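Local coordinates for putative Outer membrane protein (Helicobacter pylori, PDB 6GW5), which is the SabA adhesin, an outer membrane protein whose extracellular lectin-like domain probably attaches the bacterium to host glycans of the Lewis X type, at residues Y12-L15 with S16-N20; Q352-I355 with V356-N360; Q400-P403 with E404-S407. All coordinates share one frame; numbering follows the deposited sequence.

All three contacts are local ones, set close together near one end of the elongated, largely helical adhesin domain, 36 to 43 Å from its centre. In chain order, contact 1 lies on helix 3-32, contact 2 on helix 348-370, and contact 3 where strand 400-401 runs into helix 403-415. Contact 1 is the hub: its centre is about 13 Å from that of contact 2 and about 12 Å from that of contact 3, and it touches both, through Tyr18 against Thr358 and Leu19 against Ile401 and Gln406. Contacts 2 and 3 do not touch, their nearest atoms being about 7 Å apart. Helices from the two ends of the chain thus pack together here.

Contact 1 (Y12-L15 with S16-N20); sequences YEQL and SQYLN
Gln14 NE2 lies over one face of the Tyr18 ring, while Leu15 CA approaches the ring obliquely. Gln14 NE2 is 3.4 Å from Tyr18 CE1, and the amide plane stands 82° from the ring plane, so that the two groups are nearly perpendicular rather than stacked. A bend in the Gln14 chain at chi2 (-91°) carries the amide forward along the helix to the tyrosine four residues on. Gln14 also touches Leu365 of helix 348-370, and Tyr18 touches both Asn361 and Leu365 of that helix.

The other aromatic, Tyr12, is buried, with Leu409 and Leu413 of helix 403-415 and Ile369 of helix 348-370 around it, and its OH is hydrogen-bonded to Asn375 OD1. On the backbone, Ser16 N binds Tyr12 O at 3.0 Å and Leu19 N binds Leu15 O at 2.9 Å. The apolar side chains of this turn follow the same spacing: Leu15 CG and Leu19 CD1 are 4.2 Å apart, both residues buried, whereas Glu13 and Gln17 are exposed. Such i to i+4 pairing, with one side buried and the other polar, is characteristic of an amphipathic α-helix in a helical bundle, consistent with the coiled coil predicted for this region.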
ATOM      1  N   TYR A  12      32.880  28.136   1.605  1.00 60.98           N
ATOM      2  CA  TYR A  12      32.250  28.007   2.909  1.00 59.19           C
ATOM      3  C   TYR A  12      31.041  27.105   2.801  1.00 57.09           C
ATOM      4  O   TYR A  12      30.865  26.222   3.624  1.00 54.37           O
ATOM      5  CB  TYR A  12      31.850  29.364   3.517  1.00 63.92           C
ATOM      6  CG  TYR A  12      32.952  30.213   4.147  1.00 66.01           C
ATOM      7  CD1 TYR A  12      34.258  29.745   4.313  1.00 61.50           C
ATOM      8  CD2 TYR A  12      32.666  31.510   4.589  1.00 68.56           C
ATOM      9  CE1 TYR A  12      35.245  30.542   4.887  1.00 67.93           C
ATOM     10  CE2 TYR A  12      33.649  32.319   5.158  1.00 68.68           C
ATOM     11  CZ  TYR A  12      34.940  31.833   5.321  1.00 69.51           C
ATOM     12  OH  TYR A  12      35.924  32.633   5.881  1.00 70.50           O
ATOM     13  N   GLU A  13      30.217  27.338   1.790  1.00 60.11           N
ATOM     14  CA  GLU A  13      28.976  26.599   1.665  1.00 63.15           C
ATOM     15  C   GLU A  13      29.275  25.125   1.404  1.00 54.00           C
ATOM     16  O   GLU A  13      28.560  24.248   1.835  1.00 48.49           O
ATOM     17  CB  GLU A  13      28.073  27.226   0.604  1.00 72.12           C
ATOM     18  CG  GLU A  13      26.605  26.939   0.853  1.00 85.55           C
ATOM     19  CD  GLU A  13      25.684  27.089  -0.358  1.00102.00           C
ATOM     20  OE1 GLU A  13      24.609  27.663  -0.113  1.00100.72           O
ATOM     21  OE2 GLU A  13      25.979  26.651  -1.520  1.00105.80           O
ATOM     22  N   GLN A  14      30.388  24.868   0.758  1.00 51.10           N
ATOM     23  CA  GLN A  14      30.770  23.513   0.447  1.00 56.80           C
ATOM     24  C   GLN A  14      31.324  22.758   1.657  1.00 53.64           C
ATOM     25  O   GLN A  14      31.080  21.571   1.819  1.00 53.22           O
ATOM     26  CB  GLN A  14      31.802  23.486  -0.679  1.00 57.06           C
ATOM     27  CG  GLN A  14      31.388  22.613  -1.834  1.00 66.48           C
ATOM     28  CD  GLN A  14      31.856  21.213  -1.700  1.00 67.32           C
ATOM     29  OE1 GLN A  14      33.042  21.014  -1.595  1.00 81.66           O
ATOM     30  NE2 GLN A  14      30.960  20.246  -1.705  1.00 66.40           N
ATOM     31  N   LEU A  15      32.107  23.439   2.473  1.00 51.61           N
ATOM     32  CA  LEU A  15      32.635  22.825   3.674  1.00 50.77           C
ATOM     33  C   LEU A  15      31.475  22.482   4.621  1.00 48.22           C
ATOM     34  O   LEU A  15      31.421  21.416   5.233  1.00 47.42           O
ATOM     35  CB  LEU A  15      33.637  23.759   4.344  1.00 49.56           C
ATOM     36  CG  LEU A  15      34.141  23.325   5.725  1.00 50.15           C
ATOM     37  CD1 LEU A  15      34.878  22.003   5.670  1.00 49.21           C
ATOM     38  CD2 LEU A  15      35.052  24.391   6.317  1.00 53.83           C
ATOM     39  N   SER A  16      30.563  23.426   4.739  1.00 45.40           N
ATOM     40  CA  SER A  16      29.384  23.287   5.550  1.00 41.57           C
ATOM     41  C   SER A  16      28.578  22.107   5.104  1.00 42.12           C
ATOM     42  O   SER A  16      28.059  21.372   5.926  1.00 37.05           O
ATOM     43  CB  SER A  16      28.542  24.539   5.445  1.00 41.41           C
ATOM     44  OG  SER A  16      27.391  24.409   6.240  1.00 45.81           O
ATOM     45  N   GLN A  17      28.478  21.927   3.799  1.00 45.10           N
ATOM     46  CA  GLN A  17      27.766  20.784   3.320  1.00 46.52           C
ATOM     47  C   GLN A  17      28.535  19.514   3.665  1.00 38.82           C
ATOM     48  O   GLN A  17      27.928  18.575   4.133  1.00 37.00           O
ATOM     49  CB  GLN A  17      27.211  20.933   1.881  1.00 45.21           C
ATOM     50  CG  GLN A  17      27.649  19.909   0.835  1.00 51.41           C
ATOM     51  CD  GLN A  17      27.308  18.435   1.104  1.00 46.16           C
ATOM     52  OE1 GLN A  17      28.216  17.628   1.021  1.00 48.57           O
ATOM     53  NE2 GLN A  17      26.058  18.082   1.414  1.00 44.15           N
ATOM     54  N   TYR A  18      29.853  19.485   3.509  1.00 41.77           N
ATOM     55  CA  TYR A  18      30.600  18.248   3.859  1.00 39.56           C
ATOM     56  C   TYR A  18      30.359  17.872   5.327  1.00 36.18           C
ATOM     57  O   TYR A  18      30.286  16.689   5.678  1.00 32.89           O
ATOM     58  CB  TYR A  18      32.109  18.376   3.616  1.00 39.14           C
ATOM     59  CG  TYR A  18      32.601  18.428   2.170  1.00 44.62           C
ATOM     60  CD1 TYR A  18      32.066  17.596   1.171  1.00 46.52           C
ATOM     61  CD2 TYR A  18      33.684  19.259   1.822  1.00 44.71           C
ATOM     62  CE1 TYR A  18      32.545  17.638  -0.132  1.00 45.23           C
ATOM     63  CE2 TYR A  18      34.188  19.285   0.536  1.00 43.82           C
ATOM     64  CZ  TYR A  18      33.613  18.484  -0.438  1.00 46.49           C
ATOM     65  OH  TYR A  18      34.099  18.542  -1.731  1.00 48.29           O
ATOM     66  N   LEU A  19      30.285  18.890   6.179  1.00 37.15           N
ATOM     67  CA  LEU A  19      30.115  18.670   7.606  1.00 38.66           C
ATOM     68  C   LEU A  19      28.725  18.147   7.910  1.00 36.82           C
ATOM     69  O   LEU A  19      28.546  17.367   8.816  1.00 41.36           O
ATOM     70  CB  LEU A  19      30.372  19.947   8.381  1.00 39.92           C
ATOM     71  CG  LEU A  19      31.789  20.507   8.240  1.00 41.18           C
ATOM     72  CD1 LEU A  19      31.926  21.829   8.988  1.00 40.25           C
ATOM     73  CD2 LEU A  19      32.874  19.542   8.705  1.00 43.42           C
ATOM     74  N   ASN A  20      27.728  18.581   7.179  1.00 36.29           N
ATOM     75  CA  ASN A  20      26.395  18.068   7.423  1.00 36.23           C
ATOM     76  C   ASN A  20      26.327  16.644   7.018  1.00 34.60           C
ATOM     77  O   ASN A  20      25.655  15.853   7.655  1.00 32.90           O
ATOM     78  CB  ASN A  20      25.358  18.870   6.665  1.00 39.23           C
ATOM     79  CG  ASN A  20      24.981  20.148   7.388  1.00 40.75           C
ATOM     80  OD1 ASN A  20      25.549  21.168   7.163  1.00 45.02           O
ATOM     81  ND2 ASN A  20      24.049  20.058   8.288  1.00 47.43           N
TER

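Contact 2 (Q352-I355 with V356-N360); sequences QTEI and VTTYN
Thr357 and Thr358 each turn a hydroxyl back onto the carbonyl four residues earlier, at Thr353 and Glu354, a motif of threonines inside α-helices, here in helix 348-370. In both, OG1 is anti to the carbonyl carbon and beside the backbone N (chi1 -50° in Thr357, -58° in Thr358), the rotamer that points the hydroxyl down the helix toward the preceding turn. Thr357 OG1 donates to Thr353 O at 2.9 Å from above the carbonyl plane, while Thr357 N reaches the same oxygen at 3.0 Å in an almost straight bond of 176°. Each of the two carbonyl oxygens is therefore gripped twice by one residue.

Val356 puts a methyl, CG2, in the place the threonines give their hydroxyl. This CG2 leans over the previous turn, 3.3 Å from Gln352 O, and Ile355 CG2 lies 4.3 Å from the same methyl. Ile355 itself is buried, directed at Leu25 and Ile29 of helix 3-32 and at Tyr397 and Tyr399. Glu354 runs out extended alongside Thr358, and its OE2 is hydrogen-bonded to Gln21 NE2 of helix 3-32; Glu354 also packs on Leu25, and Thr358 on Val22. Tyr359 swings away from the preceding turn to stack on Tyr399. At Glu354 O the two donors come from opposite faces of the carbonyl plane: Thr358 N at 2.9 Å and Thr358 OG1 at 2.7 Å.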
ATOM      1  N   GLN A 352      30.727   3.879   4.641  1.00 28.87           N
ATOM      2  CA  GLN A 352      32.068   3.942   5.148  1.00 29.71           C
ATOM      3  C   GLN A 352      33.025   4.585   4.171  1.00 30.90           C
ATOM      4  O   GLN A 352      33.822   5.458   4.543  1.00 34.90           O
ATOM      5  CB  GLN A 352      32.551   2.567   5.510  1.00 31.83           C
ATOM      6  CG  GLN A 352      31.900   2.045   6.771  1.00 33.66           C
ATOM      7  CD  GLN A 352      32.150   0.542   6.978  1.00 35.57           C
ATOM      8  OE1 GLN A 352      32.548  -0.146   6.057  1.00 39.54           O
ATOM      9  NE2 GLN A 352      31.869   0.035   8.174  1.00 31.55           N
ATOM     10  N   THR A 353      32.959   4.183   2.920  1.00 31.36           N
ATOM     11  CA  THR A 353      33.794   4.807   1.916  1.00 33.85           C
ATOM     12  C   THR A 353      33.489   6.294   1.771  1.00 33.41           C
ATOM     13  O   THR A 353      34.391   7.113   1.622  1.00 38.32           O
ATOM     14  CB  THR A 353      33.608   4.092   0.562  1.00 33.92           C
ATOM     15  OG1 THR A 353      34.132   2.765   0.692  1.00 34.75           O
ATOM     16  CG2 THR A 353      34.296   4.846  -0.611  1.00 32.64           C
ATOM     17  N   GLU A 354      32.206   6.607   1.755  1.00 34.94           N
ATOM     18  CA  GLU A 354      31.732   7.954   1.478  1.00 35.19           C
ATOM     19  C   GLU A 354      32.084   8.880   2.627  1.00 34.48           C
ATOM     20  O   GLU A 354      32.374  10.044   2.400  1.00 37.23           O
ATOM     21  CB  GLU A 354      30.216   7.941   1.275  1.00 33.39           C
ATOM     22  CG  GLU A 354      29.626   9.287   0.882  1.00 36.81           C
ATOM     23  CD  GLU A 354      28.149   9.161   0.531  1.00 40.97           C
ATOM     24  OE1 GLU A 354      27.823   8.440  -0.451  1.00 44.56           O
ATOM     25  OE2 GLU A 354      27.323   9.786   1.241  1.00 37.34           O
ATOM     26  N   ILE A 355      31.992   8.401   3.868  1.00 31.11           N
ATOM     27  CA  ILE A 355      32.324   9.271   4.988  1.00 33.38           C
ATOM     28  C   ILE A 355      33.804   9.585   4.984  1.00 33.36           C
ATOM     29  O   ILE A 355      34.187  10.708   5.300  1.00 30.49           O
ATOM     30  CB  ILE A 355      31.854   8.698   6.363  1.00 32.62           C
ATOM     31  CG1 ILE A 355      31.819   9.822   7.366  1.00 30.54           C
ATOM     32  CG2 ILE A 355      32.697   7.498   6.816  1.00 32.94           C
ATOM     33  CD1 ILE A 355      31.220   9.386   8.668  1.00 34.27           C
ATOM     34  N   VAL A 356      34.620   8.609   4.572  1.00 35.06           N
ATOM     35  CA  VAL A 356      36.060   8.817   4.536  1.00 39.39           C
ATOM     36  C   VAL A 356      36.384   9.839   3.436  1.00 39.62           C
ATOM     37  O   VAL A 356      37.090  10.801   3.703  1.00 36.87           O
ATOM     38  CB  VAL A 356      36.859   7.507   4.355  1.00 39.63           C
ATOM     39  CG1 VAL A 356      38.332   7.802   4.180  1.00 38.58           C
ATOM     40  CG2 VAL A 356      36.698   6.602   5.548  1.00 38.57           C
ATOM     41  N   THR A 357      35.871   9.620   2.222  1.00 38.59           N
ATOM     42  CA  THR A 357      36.078  10.588   1.154  1.00 38.87           C
ATOM     43  C   THR A 357      35.647  11.964   1.633  1.00 35.92           C
ATOM     44  O   THR A 357      36.345  12.923   1.451  1.00 37.76           O
ATOM     45  CB  THR A 357      35.272  10.246  -0.097  1.00 37.82           C
ATOM     46  OG1 THR A 357      35.501   8.888  -0.437  1.00 43.27           O
ATOM     47  CG2 THR A 357      35.656  11.092  -1.253  1.00 39.67           C
ATOM     48  N   THR A 358      34.477  12.037   2.224  1.00 34.08           N
ATOM     49  CA  THR A 358      33.935  13.298   2.644  1.00 35.28           C
ATOM     50  C   THR A 358      34.771  13.977   3.748  1.00 38.95           C
ATOM     51  O   THR A 358      34.881  15.181   3.780  1.00 42.08           O
ATOM     52  CB  THR A 358      32.479  13.126   3.069  1.00 33.90           C
ATOM     53  OG1 THR A 358      31.746  12.586   1.968  1.00 30.40           O
ATOM     54  CG2 THR A 358      31.847  14.464   3.456  1.00 29.72           C
ATOM     55  N   TYR A 359      35.373  13.198   4.624  1.00 40.91           N
ATOM     56  CA  TYR A 359      36.214  13.756   5.642  1.00 40.35           C
ATOM     57  C   TYR A 359      37.439  14.342   5.013  1.00 39.82           C
ATOM     58  O   TYR A 359      37.838  15.457   5.341  1.00 39.62           O
ATOM     59  CB  TYR A 359      36.611  12.671   6.630  1.00 42.30           C
ATOM     60  CG  TYR A 359      37.855  12.973   7.443  1.00 41.82           C
ATOM     61  CD1 TYR A 359      37.906  14.036   8.323  1.00 43.12           C
ATOM     62  CD2 TYR A 359      38.979  12.151   7.335  1.00 47.22           C
ATOM     63  CE1 TYR A 359      39.058  14.291   9.067  1.00 49.69           C
ATOM     64  CE2 TYR A 359      40.121  12.375   8.086  1.00 47.37           C
ATOM     65  CZ  TYR A 359      40.154  13.449   8.955  1.00 52.71           C
ATOM     66  OH  TYR A 359      41.273  13.671   9.721  1.00 60.74           O
ATOM     67  N   ASN A 360      38.082  13.538   4.168  1.00 41.44           N
ATOM     68  CA  ASN A 360      39.272  13.965   3.452  1.00 40.78           C
ATOM     69  C   ASN A 360      39.024  15.221   2.639  1.00 41.84           C
ATOM     70  O   ASN A 360      39.751  16.203   2.778  1.00 43.44           O
ATOM     71  CB  ASN A 360      39.833  12.831   2.651  1.00 42.96           C
ATOM     72  CG  ASN A 360      40.682  11.918   3.512  1.00 45.17           C
ATOM     73  OD1 ASN A 360      41.723  12.303   4.047  1.00 59.35           O
ATOM     74  ND2 ASN A 360      40.229  10.733   3.689  1.00 51.07           N
TER

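Contact 3 (Q400-P403 with E404-S407); sequences QINP and EQQS
Asn402 accepts two of the three hydrogen bonds, one on its side chain and one on its backbone. Asn402 OD1 accepts from Gln405 N at 3.1 Å in a nearly straight bond of 171°, the donor tilted out of the amide plane. The side chain reaches it because CG is anti to the backbone N (chi1 -173°), which carries the amide forward over the first turn of the helix. Two backbone bonds follow: Gln406 N to Asn402 O at 3.0 Å and Ser407 N to Pro403 O at 2.9 Å. Beyond the two segments, Gln405 NE2 is hydrogen-bonded to Asn378 O and Lys380 O, in the loop before strand 383-384.

The side-chain bond to Gln405 N marks Asn402 as the N-cap of helix 403-415, its side-chain oxygen taking up an N-H that has no carbonyl of a preceding turn to bind. Pro403 follows in the first helical position, where its lack of an N-H costs no helical bond. On the other side of the cap the chain is strand 400-401, which pairs with strand 383-384; the backbone of Asn402 is itself bonded to that of Ile382.

The remaining contacts are van der Waals. The side chains of Gln405 and Asn402 cross at about a right angle, their amide planes 71° apart. The Glu404 chain follows the flank of the Pro403 ring, with Pro403 CG 3.9 Å from Glu404 OE1. From the residue before the cap, Ile401 CG2 reaches obliquely across to Gln406 OE1 at 3.6 Å, and Gln406, extended beyond CG, goes on to touch Leu19 of helix 3-32.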
ATOM      1  N   GLN A 400      34.955  13.997  14.757  1.00 45.82           N
ATOM      2  CA  GLN A 400      34.460  15.092  15.612  1.00 46.91           C
ATOM      3  C   GLN A 400      34.513  16.347  14.863  1.00 40.38           C
ATOM      4  O   GLN A 400      35.523  16.705  14.298  1.00 40.96           O
ATOM      5  CB  GLN A 400      35.230  15.250  16.932  1.00 49.78           C
ATOM      6  CG  GLN A 400      35.148  14.011  17.843  1.00 60.33           C
ATOM      7  CD  GLN A 400      33.719  13.427  18.114  1.00 67.09           C
ATOM      8  OE1 GLN A 400      33.351  12.363  17.607  1.00 63.59           O
ATOM      9  NE2 GLN A 400      32.954  14.092  18.968  1.00 68.37           N
ATOM     10  N   ILE A 401      33.375  16.983  14.803  1.00 42.51           N
ATOM     11  CA  ILE A 401      33.262  18.306  14.244  1.00 44.39           C
ATOM     12  C   ILE A 401      33.200  19.299  15.391  1.00 45.96           C
ATOM     13  O   ILE A 401      32.307  19.246  16.235  1.00 45.15           O
ATOM     14  CB  ILE A 401      31.975  18.415  13.411  1.00 45.85           C
ATOM     15  CG1 ILE A 401      32.050  17.457  12.207  1.00 42.88           C
ATOM     16  CG2 ILE A 401      31.721  19.865  12.958  1.00 46.48           C
ATOM     17  CD1 ILE A 401      30.723  16.888  11.834  1.00 42.10           C
ATOM     18  N   ASN A 402      34.127  20.228  15.381  1.00 47.95           N
ATOM     19  CA  ASN A 402      34.170  21.281  16.375  1.00 51.62           C
ATOM     20  C   ASN A 402      32.950  22.196  16.295  1.00 50.96           C
ATOM     21  O   ASN A 402      32.739  22.869  15.294  1.00 51.49           O
ATOM     22  CB  ASN A 402      35.440  22.111  16.186  1.00 56.24           C
ATOM     23  CG  ASN A 402      35.635  23.116  17.294  1.00 62.33           C
ATOM     24  OD1 ASN A 402      34.819  24.025  17.486  1.00 69.77           O
ATOM     25  ND2 ASN A 402      36.689  22.943  18.051  1.00 65.37           N
ATOM     26  N   PRO A 403      32.147  22.238  17.349  1.00 58.78           N
ATOM     27  CA  PRO A 403      30.897  23.005  17.213  1.00 63.50           C
ATOM     28  C   PRO A 403      31.033  24.535  17.218  1.00 65.54           C
ATOM     29  O   PRO A 403      30.200  25.189  16.603  1.00 60.74           O
ATOM     30  CB  PRO A 403      30.076  22.527  18.406  1.00 59.15           C
ATOM     31  CG  PRO A 403      31.100  22.131  19.415  1.00 56.96           C
ATOM     32  CD  PRO A 403      32.260  21.574  18.661  1.00 56.37           C
ATOM     33  N   GLU A 404      32.028  25.097  17.923  1.00 75.13           N
ATOM     34  CA  GLU A 404      32.284  26.575  17.875  1.00 76.30           C
ATOM     35  C   GLU A 404      32.588  26.970  16.438  1.00 67.06           C
ATOM     36  O   GLU A 404      31.990  27.880  15.892  1.00 64.75           O
ATOM     37  CB  GLU A 404      33.454  27.118  18.762  1.00 80.83           C
ATOM     38  CG  GLU A 404      33.944  26.307  19.960  1.00 88.99           C
ATOM     39  CD  GLU A 404      32.878  26.029  21.029  1.00100.69           C
ATOM     40  OE1 GLU A 404      32.869  24.874  21.511  1.00 99.38           O
ATOM     41  OE2 GLU A 404      32.058  26.922  21.401  1.00 99.82           O
ATOM     42  N   GLN A 405      33.524  26.254  15.835  1.00 62.35           N
ATOM     43  CA  GLN A 405      33.993  26.599  14.515  1.00 58.96           C
ATOM     44  C   GLN A 405      32.899  26.356  13.473  1.00 56.79           C
ATOM     45  O   GLN A 405      32.800  27.094  12.485  1.00 57.10           O
ATOM     46  CB  GLN A 405      35.259  25.819  14.177  1.00 61.83           C
ATOM     47  CG  GLN A 405      36.427  25.988  15.143  1.00 60.14           C
ATOM     48  CD  GLN A 405      37.593  25.087  14.789  1.00 63.11           C
ATOM     49  OE1 GLN A 405      37.880  24.117  15.479  1.00 66.45           O
ATOM     50  NE2 GLN A 405      38.264  25.399  13.685  1.00 64.77           N
ATOM     51  N   GLN A 406      32.059  25.351  13.695  1.00 56.10           N
ATOM     52  CA  GLN A 406      30.965  25.097  12.777  1.00 60.92           C
ATOM     53  C   GLN A 406      29.917  26.189  12.923  1.00 62.34           C
ATOM     54  O   GLN A 406      29.374  26.661  11.931  1.00 60.96           O
ATOM     55  CB  GLN A 406      30.328  23.725  13.011  1.00 57.89           C
ATOM     56  CG  GLN A 406      29.100  23.469  12.139  1.00 59.16           C
ATOM     57  CD  GLN A 406      28.582  22.049  12.248  1.00 59.63           C
ATOM     58  OE1 GLN A 406      28.518  21.478  13.343  1.00 50.13           O
ATOM     59  NE2 GLN A 406      28.211  21.466  11.099  1.00 61.15           N
ATOM     60  N   SER A 407      29.612  26.552  14.159  1.00 64.49           N
ATOM     61  CA  SER A 407      28.724  27.676  14.434  1.00 69.78           C
ATOM     62  C   SER A 407      29.239  28.954  13.753  1.00 68.74           C
ATOM     63  O   SER A 407      28.496  29.625  13.029  1.00 60.97           O
ATOM     64  CB  SER A 407      28.599  27.876  15.946  1.00 74.85           C
ATOM     65  OG  SER A 407      27.577  28.793  16.266  1.00 77.28           O
TER